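PDB 7O2N: UTP--glucose-1-phosphate uridylyltransferase YngB from Bacillus subtilis, which catalyses the formation of UDP-glucose and diphosphate from glucose-1-phosphate and UTP, serving glycolipid synthesis and wall teichoic acid glucosylation. Local coordinates for residues D34-A37 against I38-I41; L74-N77 against L78-G82; P140-R143 against Q144-V148; D257-G260 against C261-S265; T266-G269 against L270-E274. One frame throughout, in Å; residues are numbered along the deposited sequence.

Contact 1 (D34-A37 against I38-I41)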
loop_
_atom_site.group_PDB
_atom_site.type_symbol
_atom_site.label_atom_id
_atom_site.label_comp_id
_atom_site.label_asym_id
_atom_site.label_seq_id
_atom_site.Cartn_x
_atom_site.Cartn_y
_atom_site.Cartn_z
ATOM N N ASP A 34 -0.905 -2.636 7.644
ATOM C CA ASP A 34 -1.235 -3.798 6.863
ATOM C C ASP A 34 -2.755 -3.744 6.765
ATOM O O ASP A 34 -3.416 -4.708 6.388
ATOM C CB ASP A 34 -0.743 -5.031 7.621
ATOM C CG ASP A 34 -1.349 -5.178 9.011
ATOM O OD1 ASP A 34 -1.977 -4.228 9.508
ATOM O OD2 ASP A 34 -1.204 -6.259 9.587
ATOM N N LYS A 35 -3.279 -2.591 7.188
ATOM C CA LYS A 35 -4.681 -2.256 7.078
ATOM C C LYS A 35 -4.843 -1.100 6.099
ATOM O O LYS A 35 -4.096 -0.112 6.127
ATOM C CB LYS A 35 -5.193 -1.760 8.424
ATOM C CG LYS A 35 -4.829 -2.690 9.554
ATOM C CD LYS A 35 -5.960 -2.887 10.495
ATOM C CE LYS A 35 -6.260 -1.656 11.308
ATOM N NZ LYS A 35 -7.068 -2.069 12.471
ATOM N N PRO A 36 -5.854 -1.188 5.209
ATOM C CA PRO A 36 -6.220 -0.063 4.355
ATOM C C PRO A 36 -6.647 1.104 5.240
ATOM O O PRO A 36 -7.302 0.920 6.261
ATOM C CB PRO A 36 -7.404 -0.627 3.561
ATOM C CG PRO A 36 -7.117 -2.104 3.536
ATOM C CD PRO A 36 -6.661 -2.384 4.947
ATOM N N ALA A 37 -6.256 2.307 4.813
ATOM C CA ALA A 37 -6.517 3.492 5.593
ATOM C C ALA A 37 -8.010 3.532 5.919
ATOM O O ALA A 37 -8.423 3.800 7.045
ATOM C CB ALA A 37 -6.038 4.681 4.811
ATOM N N ILE A 38 -8.833 3.210 4.920
ATOM C CA ILE A 38 -10.280 3.296 5.059
ATOM C C ILE A 38 -10.733 2.458 6.268
ATOM O O ILE A 38 -11.699 2.804 6.942
ATOM C CB ILE A 38 -10.944 2.889 3.722
ATOM C CG1 ILE A 38 -12.282 3.567 3.413
ATOM C CG2 ILE A 38 -11.027 1.393 3.550
ATOM C CD1 ILE A 38 -12.983 4.203 4.555
ATOM N N GLN A 39 -10.002 1.380 6.577
ATOM C CA GLN A 39 -10.452 0.504 7.644
ATOM C C GLN A 39 -10.255 1.176 8.993
ATOM O O GLN A 39 -11.041 0.949 9.912
ATOM C CB GLN A 39 -9.719 -0.833 7.675
ATOM C CG GLN A 39 -10.272 -1.800 8.717
ATOM C CD GLN A 39 -9.522 -3.110 8.648
ATOM O OE1 GLN A 39 -9.130 -3.587 7.584
ATOM N NE2 GLN A 39 -9.236 -3.678 9.801
ATOM N N TYR A 40 -9.192 1.983 9.109
ATOM C CA TYR A 40 -8.959 2.704 10.353
ATOM C C TYR A 40 -10.168 3.591 10.641
ATOM O O TYR A 40 -10.598 3.676 11.779
ATOM C CB TYR A 40 -7.618 3.451 10.352
ATOM C CG TYR A 40 -6.359 2.612 10.432
ATOM C CD1 TYR A 40 -5.789 2.269 11.649
ATOM C CD2 TYR A 40 -5.704 2.205 9.284
ATOM C CE1 TYR A 40 -4.637 1.505 11.726
ATOM C CE2 TYR A 40 -4.538 1.467 9.336
ATOM C CZ TYR A 40 -4.005 1.109 10.560
ATOM O OH TYR A 40 -2.858 0.366 10.589
ATOM N N ILE A 41 -10.729 4.217 9.598
ATOM C CA ILE A 41 -11.802 5.182 9.766
ATOM C C ILE A 41 -13.070 4.470 10.218
ATOM O O ILE A 41 -13.716 4.913 11.169
ATOM C CB ILE A 41 -12.072 5.983 8.489
ATOM C CG1 ILE A 41 -10.785 6.535 7.875
ATOM C CG2 ILE A 41 -13.067 7.077 8.815
ATOM C CD1 ILE A 41 -10.969 7.202 6.531
#
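K35 CE lies over one face of the Y40 ring, and at the ring's edge, near its plane, lies the backbone of A37. CE of K35 stands 3.8 Å from the centroid of the Y40 ring, displaced toward the rim, which is a CH-pi contact. K35 NZ follows at 4.8 Å from the same centroid and 25° off the ring normal, within the geometry of a cation-pi interaction. With CG anti to its carbonyl carbon (chi1 -50°) and further bends at chi2 and chi3, the lysine folds across the tyrosine at about a right angle. Nearer the backbone, K35 CB meets Y40 CE2 at 3.4 Å. K35 CD also passes Q39 NE2 at 3.4 Å, yet K35 NZ and Q39 NE2 both go to E43, by a salt bridge and a hydrogen bond, while Q39 OE1 accepts from H67 NE2. At the start of the helix, Q39 N donates to P36 O at 2.8 Å from above the carbonyl plane. Y40 OH is hydrogen-bonded to V33 N. A leucine in place of Y40 would probably leave K35 without its aromatic platform and V33 N without the hydroxyl. The segment 34-41 thus carries the loop after strand 6-11 into helix 37-47, whose I38 and I41 pack on I9 of that strand, while P36 and Q39 touch P20 of the second subunit.

Contact 2 (L74-N77 against L78-G82)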
loop_
_atom_site.group_PDB
_atom_site.type_symbol
_atom_site.label_atom_id
_atom_site.label_comp_id
_atom_site.label_asym_id
_atom_site.label_seq_id
_atom_site.Cartn_x
_atom_site.Cartn_y
_atom_site.Cartn_z
ATOM N N LEU A 74 -11.413 -16.292 -0.833
ATOM C CA LEU A 74 -10.358 -16.139 0.156
ATOM C C LEU A 74 -10.649 -17.032 1.368
ATOM O O LEU A 74 -9.747 -17.735 1.862
ATOM C CB LEU A 74 -10.273 -14.663 0.556
ATOM C CG LEU A 74 -9.324 -14.322 1.703
ATOM C CD1 LEU A 74 -7.866 -14.500 1.301
ATOM C CD2 LEU A 74 -9.582 -12.921 2.227
ATOM N N GLU A 75 -11.908 -16.962 1.842
ATOM C CA GLU A 75 -12.409 -17.812 2.908
ATOM C C GLU A 75 -12.117 -19.274 2.578
ATOM O O GLU A 75 -11.591 -19.983 3.422
ATOM C CB GLU A 75 -13.884 -17.527 3.184
ATOM C CG GLU A 75 -14.127 -16.990 4.576
ATOM C CD GLU A 75 -15.201 -15.920 4.644
ATOM O OE1 GLU A 75 -14.913 -14.787 4.225
ATOM O OE2 GLU A 75 -16.327 -16.217 5.103
ATOM N N PHE A 76 -12.416 -19.714 1.347
ATOM C CA PHE A 76 -12.025 -21.055 0.947
ATOM C C PHE A 76 -10.540 -21.257 1.234
ATOM O O PHE A 76 -10.162 -22.144 1.997
ATOM C CB PHE A 76 -12.376 -21.400 -0.504
ATOM C CG PHE A 76 -12.055 -22.839 -0.855
ATOM C CD1 PHE A 76 -10.756 -23.224 -1.175
ATOM C CD2 PHE A 76 -13.037 -23.827 -0.822
ATOM C CE1 PHE A 76 -10.448 -24.547 -1.469
ATOM C CE2 PHE A 76 -12.726 -25.149 -1.123
ATOM C CZ PHE A 76 -11.435 -25.507 -1.449
ATOM N N ASN A 77 -9.701 -20.403 0.653
ATOM C CA ASN A 77 -8.269 -20.638 0.722
ATOM C C ASN A 77 -7.779 -20.655 2.168
ATOM O O ASN A 77 -6.765 -21.274 2.482
ATOM C CB ASN A 77 -7.475 -19.609 -0.071
ATOM C CG ASN A 77 -6.090 -20.132 -0.381
ATOM O OD1 ASN A 77 -5.943 -21.287 -0.762
ATOM N ND2 ASN A 77 -5.067 -19.313 -0.192
ATOM N N LEU A 78 -8.498 -19.960 3.048
ATOM C CA LEU A 78 -8.033 -19.832 4.415
ATOM C C LEU A 78 -8.442 -21.068 5.213
ATOM O O LEU A 78 -7.613 -21.639 5.928
ATOM C CB LEU A 78 -8.598 -18.544 5.022
ATOM C CG LEU A 78 -7.872 -17.243 4.657
ATOM C CD1 LEU A 78 -8.390 -16.131 5.546
ATOM C CD2 LEU A 78 -6.346 -17.346 4.769
ATOM N N ARG A 79 -9.720 -21.467 5.068
ATOM C CA ARG A 79 -10.300 -22.631 5.732
ATOM C C ARG A 79 -9.497 -23.870 5.360
ATOM O O ARG A 79 -9.179 -24.705 6.204
ATOM C CB ARG A 79 -11.752 -22.869 5.302
ATOM C CG ARG A 79 -12.392 -24.093 5.948
ATOM C CD ARG A 79 -13.309 -24.981 5.109
ATOM N NE ARG A 79 -14.038 -24.396 3.980
ATOM C CZ ARG A 79 -14.606 -23.183 3.914
ATOM N NH1 ARG A 79 -14.561 -22.352 4.944
ATOM N NH2 ARG A 79 -15.228 -22.807 2.806
ATOM N N GLU A 80 -9.173 -23.958 4.071
ATOM C CA GLU A 80 -8.516 -25.121 3.512
ATOM C C GLU A 80 -7.011 -24.938 3.685
ATOM O O GLU A 80 -6.241 -25.232 2.777
ATOM C CB GLU A 80 -8.937 -25.240 2.048
ATOM C CG GLU A 80 -9.346 -26.633 1.634
ATOM C CD GLU A 80 -8.379 -27.243 0.638
ATOM O OE1 GLU A 80 -7.291 -26.665 0.440
ATOM O OE2 GLU A 80 -8.728 -28.287 0.054
ATOM N N LYS A 81 -6.601 -24.459 4.862
ATOM C CA LYS A 81 -5.202 -24.123 5.112
ATOM C C LYS A 81 -4.997 -23.973 6.619
ATOM O O LYS A 81 -3.866 -23.864 7.100
ATOM C CB LYS A 81 -4.843 -22.798 4.426
ATOM C CG LYS A 81 -3.956 -22.863 3.191
ATOM C CD LYS A 81 -2.880 -21.791 3.197
ATOM C CE LYS A 81 -2.922 -20.891 1.981
ATOM N NZ LYS A 81 -1.622 -20.864 1.267
ATOM N N GLY A 82 -6.115 -23.940 7.357
ATOM C CA GLY A 82 -6.035 -23.975 8.801
ATOM C C GLY A 82 -6.223 -22.603 9.433
ATOM O O GLY A 82 -6.836 -22.518 10.503
#
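F76 lies alongside E80, the two side chains pointing the same way. CE1 of F76 is 3.9 Å from E80 CB, and the ring plane is turned 29° from the carboxylate plane. Having CG anti to the backbone N (chi1 -175°) sets the phenyl beside the glutamate, where the ring meets CB and CG, with the carboxylate carbon just beyond. A second pair follows one residue on: ND2 of N77 is 3.4 Å from K81 CE, a contact with the lysine's methylene chain, since the ammonium nitrogen is farther away. K81 CB also rests against the carbonyl O of N77. A glycine in place of N77 would probably leave the outer methylenes of K81 without this neighbour and freer to turn. All this happens at the C-terminal end of helix 72-79, where R79 N donates to E75 O at 2.9 Å with an almost straight N-H...O angle of 174°, and E80 N donates to F76 O, also at 2.9 Å. E80 is the first residue to leave helical backbone angles, and the chain then turns through K81 and G82 toward helix 84-93. The guanidinium of R79 has F76 CA and E75 O over one face. E75 itself forms its salt bridge with R70, and its OE2 remains 6.4 Å from R79 NH1. On the inner side, L74 CD1 meets L78 CG at 4.3 Å. L74 packs on M90 and L78 on T86 and L87 of helix 84-93, and L14 and T16 of the second subunit also touch these leucines.

Contact 3 (P140-R143 against Q144-V148)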
loop_
_atom_site.group_PDB
_atom_site.type_symbol
_atom_site.label_atom_id
_atom_site.label_comp_id
_atom_site.label_asym_id
_atom_site.label_seq_id
_atom_site.Cartn_x
_atom_site.Cartn_y
_atom_site.Cartn_z
ATOM N N PRO A 140 -11.963 6.668 21.577
ATOM C CA PRO A 140 -11.921 6.923 20.137
ATOM C C PRO A 140 -12.340 8.356 19.831
ATOM O O PRO A 140 -13.304 8.874 20.404
ATOM C CB PRO A 140 -12.948 5.933 19.571
ATOM C CG PRO A 140 -12.992 4.816 20.582
ATOM C CD PRO A 140 -12.790 5.499 21.917
ATOM N N ALA A 141 -11.587 8.975 18.914
ATOM C CA ALA A 141 -11.677 10.409 18.676
ATOM C C ALA A 141 -13.127 10.864 18.526
ATOM O O ALA A 141 -13.542 11.791 19.214
ATOM C CB ALA A 141 -10.846 10.786 17.476
ATOM N N LEU A 142 -13.885 10.213 17.624
ATOM C CA LEU A 142 -15.250 10.633 17.317
ATOM C C LEU A 142 -16.153 10.550 18.547
ATOM O O LEU A 142 -16.944 11.467 18.769
ATOM C CB LEU A 142 -15.808 9.797 16.163
ATOM C CG LEU A 142 -17.284 10.003 15.834
ATOM C CD1 LEU A 142 -17.484 11.342 15.140
ATOM C CD2 LEU A 142 -17.768 8.862 14.947
ATOM N N ARG A 143 -16.021 9.461 19.329
ATOM C CA ARG A 143 -16.775 9.279 20.563
ATOM C C ARG A 143 -16.723 10.548 21.406
ATOM O O ARG A 143 -17.706 10.907 22.032
ATOM C CB ARG A 143 -16.132 8.202 21.437
ATOM C CG ARG A 143 -16.924 7.895 22.696
ATOM C CD ARG A 143 -17.666 6.615 22.407
ATOM N NE ARG A 143 -18.709 6.320 23.373
ATOM C CZ ARG A 143 -19.741 7.112 23.638
ATOM N NH1 ARG A 143 -19.877 8.266 23.016
ATOM N NH2 ARG A 143 -20.651 6.730 24.511
ATOM N N GLN A 144 -15.548 11.193 21.425
ATOM C CA GLN A 144 -15.292 12.379 22.221
ATOM C C GLN A 144 -16.116 13.559 21.715
ATOM O O GLN A 144 -16.597 14.338 22.534
ATOM C CB GLN A 144 -13.801 12.719 22.219
ATOM C CG GLN A 144 -12.880 11.618 22.750
ATOM C CD GLN A 144 -11.421 11.999 22.623
ATOM O OE1 GLN A 144 -11.069 13.179 22.463
ATOM N NE2 GLN A 144 -10.545 10.998 22.673
ATOM N N LEU A 145 -16.263 13.693 20.385
ATOM C CA LEU A 145 -17.110 14.717 19.781
ATOM C C LEU A 145 -18.570 14.472 20.142
ATOM O O LEU A 145 -19.331 15.429 20.327
ATOM C CB LEU A 145 -16.994 14.655 18.256
ATOM C CG LEU A 145 -15.911 15.513 17.626
ATOM C CD1 LEU A 145 -14.666 14.672 17.446
ATOM C CD2 LEU A 145 -16.377 16.039 16.280
ATOM N N MET A 146 -18.937 13.175 20.190
ATOM C CA MET A 146 -20.313 12.758 20.410
ATOM C C MET A 146 -20.726 13.135 21.837
ATOM O O MET A 146 -21.878 13.505 22.097
ATOM C CB MET A 146 -20.489 11.249 20.181
ATOM C CG MET A 146 -20.695 10.821 18.723
ATOM S SD MET A 146 -20.251 9.045 18.403
ATOM C CE MET A 146 -21.533 8.202 19.322
ATOM N N ASP A 147 -19.753 13.069 22.756
ATOM C CA ASP A 147 -20.005 13.296 24.167
ATOM C C ASP A 147 -20.286 14.776 24.401
ATOM O O ASP A 147 -21.175 15.114 25.185
ATOM C CB ASP A 147 -18.952 12.601 25.030
ATOM C CG ASP A 147 -19.119 11.099 24.968
ATOM O OD1 ASP A 147 -19.965 10.645 24.180
ATOM O OD2 ASP A 147 -18.413 10.392 25.700
ATOM N N VAL A 148 -19.568 15.642 23.678
ATOM C CA VAL A 148 -19.894 17.058 23.722
ATOM C C VAL A 148 -21.261 17.289 23.073
ATOM O O VAL A 148 -22.011 18.158 23.537
ATOM C CB VAL A 148 -18.768 17.997 23.217
ATOM C CG1 VAL A 148 -17.610 17.239 22.581
ATOM C CG2 VAL A 148 -19.247 19.148 22.325
#
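The start of helix 141-152, which follows strand 133-136 in this GT-A-type nucleotidyl transferase domain, is tied by side-chain pairs one turn apart. Its inner side is apolar: L142 CG meets M146 SD at 4.0 Å, the two side chains crossing obliquely, and L142 continues onto V208 of strand 206-210 and onto A127 and L129 of strand 125-129. Between these two residues the backbone bond from M146 N to L142 O, 3.0 Å long, is directed nearly along the C=O axis. Q144 is buried, and its CB lies 3.2 Å from A141 O. Both ends of its amide have partners outside the two segments, with NE2 donating to T139 O and OE1 accepting from E249 N, which would fix the rotation of the flat group. On the more accessible side, R143 and D147 form an i to i+4 salt bridge. The arginine leaves with CG anti to its backbone N (chi1 -176°), bends at chi2, and comes back to the aspartate with its NH1. The bridge is one-pronged: the guanidinium and carboxylate planes stand 80° apart, D147 OD2 lies over one guanidinium face, and R143 NH1 meets D147 OD1 at 2.6 Å.

Contact 4 (D257-G260 against C261-S265)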
loop_
_atom_site.group_PDB
_atom_site.type_symbol
_atom_site.label_atom_id
_atom_site.label_comp_id
_atom_site.label_asym_id
_atom_site.label_seq_id
_atom_site.Cartn_x
_atom_site.Cartn_y
_atom_site.Cartn_z
ATOM N N ASP A 257 0.270 12.955 3.028
ATOM C CA ASP A 257 1.555 13.084 2.369
ATOM C C ASP A 257 2.122 11.662 2.290
ATOM O O ASP A 257 1.788 10.827 3.128
ATOM C CB ASP A 257 2.371 14.036 3.265
ATOM C CG ASP A 257 3.871 14.240 3.049
ATOM O OD1 ASP A 257 4.482 13.721 2.042
ATOM O OD2 ASP A 257 4.448 14.932 3.916
ATOM N N LYS A 258 2.986 11.363 1.303
ATOM C CA LYS A 258 3.680 10.086 1.312
ATOM C C LYS A 258 4.447 9.921 2.629
ATOM O O LYS A 258 4.378 8.868 3.269
ATOM C CB LYS A 258 4.569 9.927 0.084
ATOM C CG LYS A 258 3.858 10.080 -1.250
ATOM C CD LYS A 258 4.719 9.554 -2.402
ATOM C CE LYS A 258 4.798 10.409 -3.661
ATOM N NZ LYS A 258 3.717 10.136 -4.645
ATOM N N LEU A 259 5.163 10.977 3.057
ATOM C CA LEU A 259 5.936 10.925 4.285
ATOM C C LEU A 259 5.023 10.672 5.479
ATOM O O LEU A 259 5.269 9.766 6.276
ATOM C CB LEU A 259 6.637 12.263 4.448
ATOM C CG LEU A 259 7.908 12.240 5.281
ATOM C CD1 LEU A 259 8.890 11.229 4.695
ATOM C CD2 LEU A 259 8.523 13.639 5.293
ATOM N N GLY A 260 3.975 11.493 5.594
ATOM C CA GLY A 260 3.007 11.337 6.661
ATOM C C GLY A 260 2.690 9.865 6.912
ATOM O O GLY A 260 2.727 9.427 8.055
ATOM N N CYS A 261 2.415 9.125 5.831
ATOM C CA CYS A 261 2.017 7.727 5.874
ATOM C C CYS A 261 3.147 6.837 6.382
ATOM O O CYS A 261 2.914 5.943 7.174
ATOM C CB CYS A 261 1.717 7.208 4.479
ATOM S SG CYS A 261 0.154 7.841 3.858
ATOM N N PHE A 262 4.362 7.044 5.874
ATOM C CA PHE A 262 5.502 6.301 6.355
ATOM C C PHE A 262 5.591 6.460 7.869
ATOM O O PHE A 262 5.720 5.471 8.588
ATOM C CB PHE A 262 6.778 6.774 5.666
ATOM C CG PHE A 262 7.986 5.986 6.086
ATOM C CD1 PHE A 262 8.312 4.807 5.442
ATOM C CD2 PHE A 262 8.762 6.397 7.168
ATOM C CE1 PHE A 262 9.383 4.045 5.891
ATOM C CE2 PHE A 262 9.851 5.653 7.586
ATOM C CZ PHE A 262 10.157 4.477 6.946
ATOM N N LYS A 263 5.499 7.701 8.354
ATOM C CA LYS A 263 5.547 7.944 9.782
ATOM C C LYS A 263 4.420 7.184 10.473
ATOM O O LYS A 263 4.641 6.535 11.488
ATOM C CB LYS A 263 5.491 9.441 10.088
ATOM C CG LYS A 263 6.757 10.223 9.736
ATOM C CD LYS A 263 6.573 11.690 10.002
ATOM C CE LYS A 263 7.843 12.497 9.909
ATOM N NZ LYS A 263 7.889 13.213 8.621
ATOM N N ALA A 264 3.212 7.230 9.908
ATOM C CA ALA A 264 2.064 6.594 10.537
ATOM C C ALA A 264 2.267 5.080 10.612
ATOM O O ALA A 264 1.994 4.471 11.638
ATOM C CB ALA A 264 0.799 6.966 9.798
ATOM N N SER A 265 2.760 4.484 9.519
ATOM C CA SER A 265 3.097 3.075 9.450
ATOM C C SER A 265 4.103 2.702 10.547
ATOM O O SER A 265 3.991 1.649 11.175
ATOM C CB SER A 265 3.663 2.751 8.110
ATOM O OG SER A 265 2.675 2.822 7.109
#
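K258 O receives two backbone N-H groups, a good bond from F262 N at 3.2 Å, which lies in the carbonyl plane and has an N-H...O angle of 165°, and a weak one from C261 N. C261 N also donates to D257 O, at 3.3 Å. One turn on, K263 N donates to L259 O at 2.9 Å, and A264 N to G260 O, also at 2.9 Å, continuing the i to i+4 pattern. D257 is the N-cap: its OD1 accepts from L259 N at 3.0 Å, the donor standing above the carboxylate plane. The side-chain contact is that of L259 with K263. The lysine is extended through chi3 and turns at chi4 (102°), bringing NZ to 3.4 Å from L259 CD2; its ammonium group lies 6.1 Å from D257 OD2, too far for a salt bridge. Helix 258-269 begins just after strand 251-254. C261 packs on F18, I32 and I255, K258 NZ is held by the carbonyls of R17 and L19, and on the dimer side the F262 ring meets F262 of the second subunit, the planes about 25° apart.

Contact 5 (T266-G269 against L270-E274)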
loop_
_atom_site.group_PDB
_atom_site.type_symbol
_atom_site.label_atom_id
_atom_site.label_comp_id
_atom_site.label_asym_id
_atom_site.label_seq_id
_atom_site.Cartn_x
_atom_site.Cartn_y
_atom_site.Cartn_z
ATOM N N THR A 266 5.101 3.570 10.754
ATOM C CA THR A 266 6.157 3.362 11.728
ATOM C C THR A 266 5.605 3.397 13.150
ATOM O O THR A 266 5.840 2.469 13.923
ATOM C CB THR A 266 7.258 4.399 11.524
ATOM O OG1 THR A 266 7.756 4.187 10.203
ATOM C CG2 THR A 266 8.380 4.270 12.523
ATOM N N GLU A 267 4.861 4.462 13.470
ATOM C CA GLU A 267 4.381 4.659 14.829
ATOM C C GLU A 267 3.386 3.566 15.232
ATOM O O GLU A 267 3.485 3.023 16.335
ATOM C CB GLU A 267 3.780 6.053 15.021
ATOM C CG GLU A 267 4.691 7.174 14.578
ATOM C CD GLU A 267 5.807 7.551 15.537
ATOM O OE1 GLU A 267 6.020 6.813 16.509
ATOM O OE2 GLU A 267 6.456 8.606 15.316
ATOM N N ILE A 268 2.441 3.250 14.338
ATOM C CA ILE A 268 1.416 2.269 14.656
ATOM C C ILE A 268 2.090 0.890 14.676
ATOM O O ILE A 268 1.709 0.006 15.453
ATOM C CB ILE A 268 0.254 2.324 13.637
ATOM C CG1 ILE A 268 -0.299 3.725 13.345
ATOM C CG2 ILE A 268 -0.825 1.290 13.936
ATOM C CD1 ILE A 268 -1.167 4.339 14.409
ATOM N N GLY A 269 3.115 0.723 13.826
ATOM C CA GLY A 269 3.844 -0.525 13.749
ATOM C C GLY A 269 4.476 -0.822 15.099
ATOM O O GLY A 269 4.352 -1.930 15.632
ATOM N N LEU A 270 5.085 0.232 15.658
ATOM C CA LEU A 270 5.805 0.151 16.921
ATOM C C LEU A 270 4.840 -0.144 18.061
ATOM O O LEU A 270 5.279 -0.519 19.143
ATOM C CB LEU A 270 6.555 1.467 17.164
ATOM C CG LEU A 270 7.839 1.603 16.354
ATOM C CD1 LEU A 270 8.366 3.015 16.346
ATOM C CD2 LEU A 270 8.891 0.651 16.880
ATOM N N MET A 271 3.539 0.027 17.806
ATOM C CA MET A 271 2.569 -0.204 18.851
ATOM C C MET A 271 2.080 -1.648 18.783
ATOM O O MET A 271 1.397 -2.113 19.695
ATOM C CB MET A 271 1.406 0.779 18.754
ATOM C CG MET A 271 1.816 2.199 19.109
ATOM S SD MET A 271 0.554 3.441 18.587
ATOM C CE MET A 271 1.283 5.000 19.104
ATOM N N ARG A 272 2.468 -2.378 17.734
ATOM C CA ARG A 272 1.996 -3.749 17.621
ATOM C C ARG A 272 3.055 -4.716 18.134
ATOM O O ARG A 272 4.126 -4.860 17.535
ATOM C CB ARG A 272 1.376 -4.042 16.249
ATOM C CG ARG A 272 -0.104 -3.684 16.213
ATOM C CD ARG A 272 -0.537 -2.974 14.961
ATOM N NE ARG A 272 -1.133 -4.003 14.130
ATOM C CZ ARG A 272 -0.442 -4.820 13.350
ATOM N NH1 ARG A 272 0.875 -4.728 13.303
ATOM N NH2 ARG A 272 -1.057 -5.738 12.641
ATOM N N PRO A 273 2.749 -5.395 19.270
ATOM C CA PRO A 273 3.721 -6.229 19.978
ATOM C C PRO A 273 4.398 -7.251 19.075
ATOM O O PRO A 273 5.583 -7.520 19.253
ATOM C CB PRO A 273 2.900 -6.939 21.068
ATOM C CG PRO A 273 1.453 -6.684 20.705
ATOM C CD PRO A 273 1.439 -5.377 19.946
ATOM N N GLU A 274 3.648 -7.782 18.098
ATOM C CA GLU A 274 4.162 -8.812 17.212
ATOM C C GLU A 274 5.298 -8.256 16.357
ATOM O O GLU A 274 6.259 -8.984 16.091
ATOM C CB GLU A 274 3.057 -9.528 16.420
ATOM C CG GLU A 274 2.151 -8.619 15.590
ATOM C CD GLU A 274 1.103 -7.788 16.324
ATOM O OE1 GLU A 274 1.236 -7.601 17.560
ATOM O OE2 GLU A 274 0.150 -7.312 15.659
#
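L270 N donates to T266 O at 2.9 Å, a regular helical bond. M271 N also donates to I268 O, three residues back, at 3.0 Å, and R272 N to G269 O at 2.9 Å with an N-H...O angle of 159°. Both of these donors stand well above the carbonyl planes, consistent with the tighter type I beta turn that runs from G269 to R272. R272 holds two acidic partners. Its NH2 forms a salt bridge with D34, whereas E274 OE2 sits over the centre of one guanidinium face, 3.6 Å from R272 NH1, so that pairing is of charges alone. T266 OG1 is hydrogen-bonded to F262 O, and E267 turns its carboxylate to R289 and Y282 of the second subunit. Outward from these bonds come packing contacts. T266 CG2 and L270 CD1 meet at 4.0 Å, their side chains side by side and pointing the same way, and L270 also packs on V286 of the second subunit. M271 runs out extended, with CG 3.3 Å from E267 O, and the side chain also packs on Y253 and V136. R272 CD passes I268 O at 3.8 Å, while the side chain of I268 presses on I134 and V136. The whole is a helix C-terminus closed by a type I turn, leading into helix 273-295, whose later residues reach across the homodimer.

The five contacts run in series along the chain in the order 1 to 5. Contacts 4 and 5 share helix 258-269, their centres about 14 Å apart. Contact 1, at the start of helix 37-47, lies about 15 Å from contact 5 between centres and touches it: D34 OD2 meets R272 NH2 at 3.1 Å, and Y40 OH packs on I268 CG2. Contact 3, on helix 141-152, is about 20 Å from contact 1 between centres and lies across the chain's centre from contact 4; it alone does not touch the second subunit. Contact 2, on helix 72-79, is the outlier, about 38 Å from contact 3 between centres. Contacts 1, 2, 4 and 5 therefore spread the dimer contacts over well-separated parts of the chain.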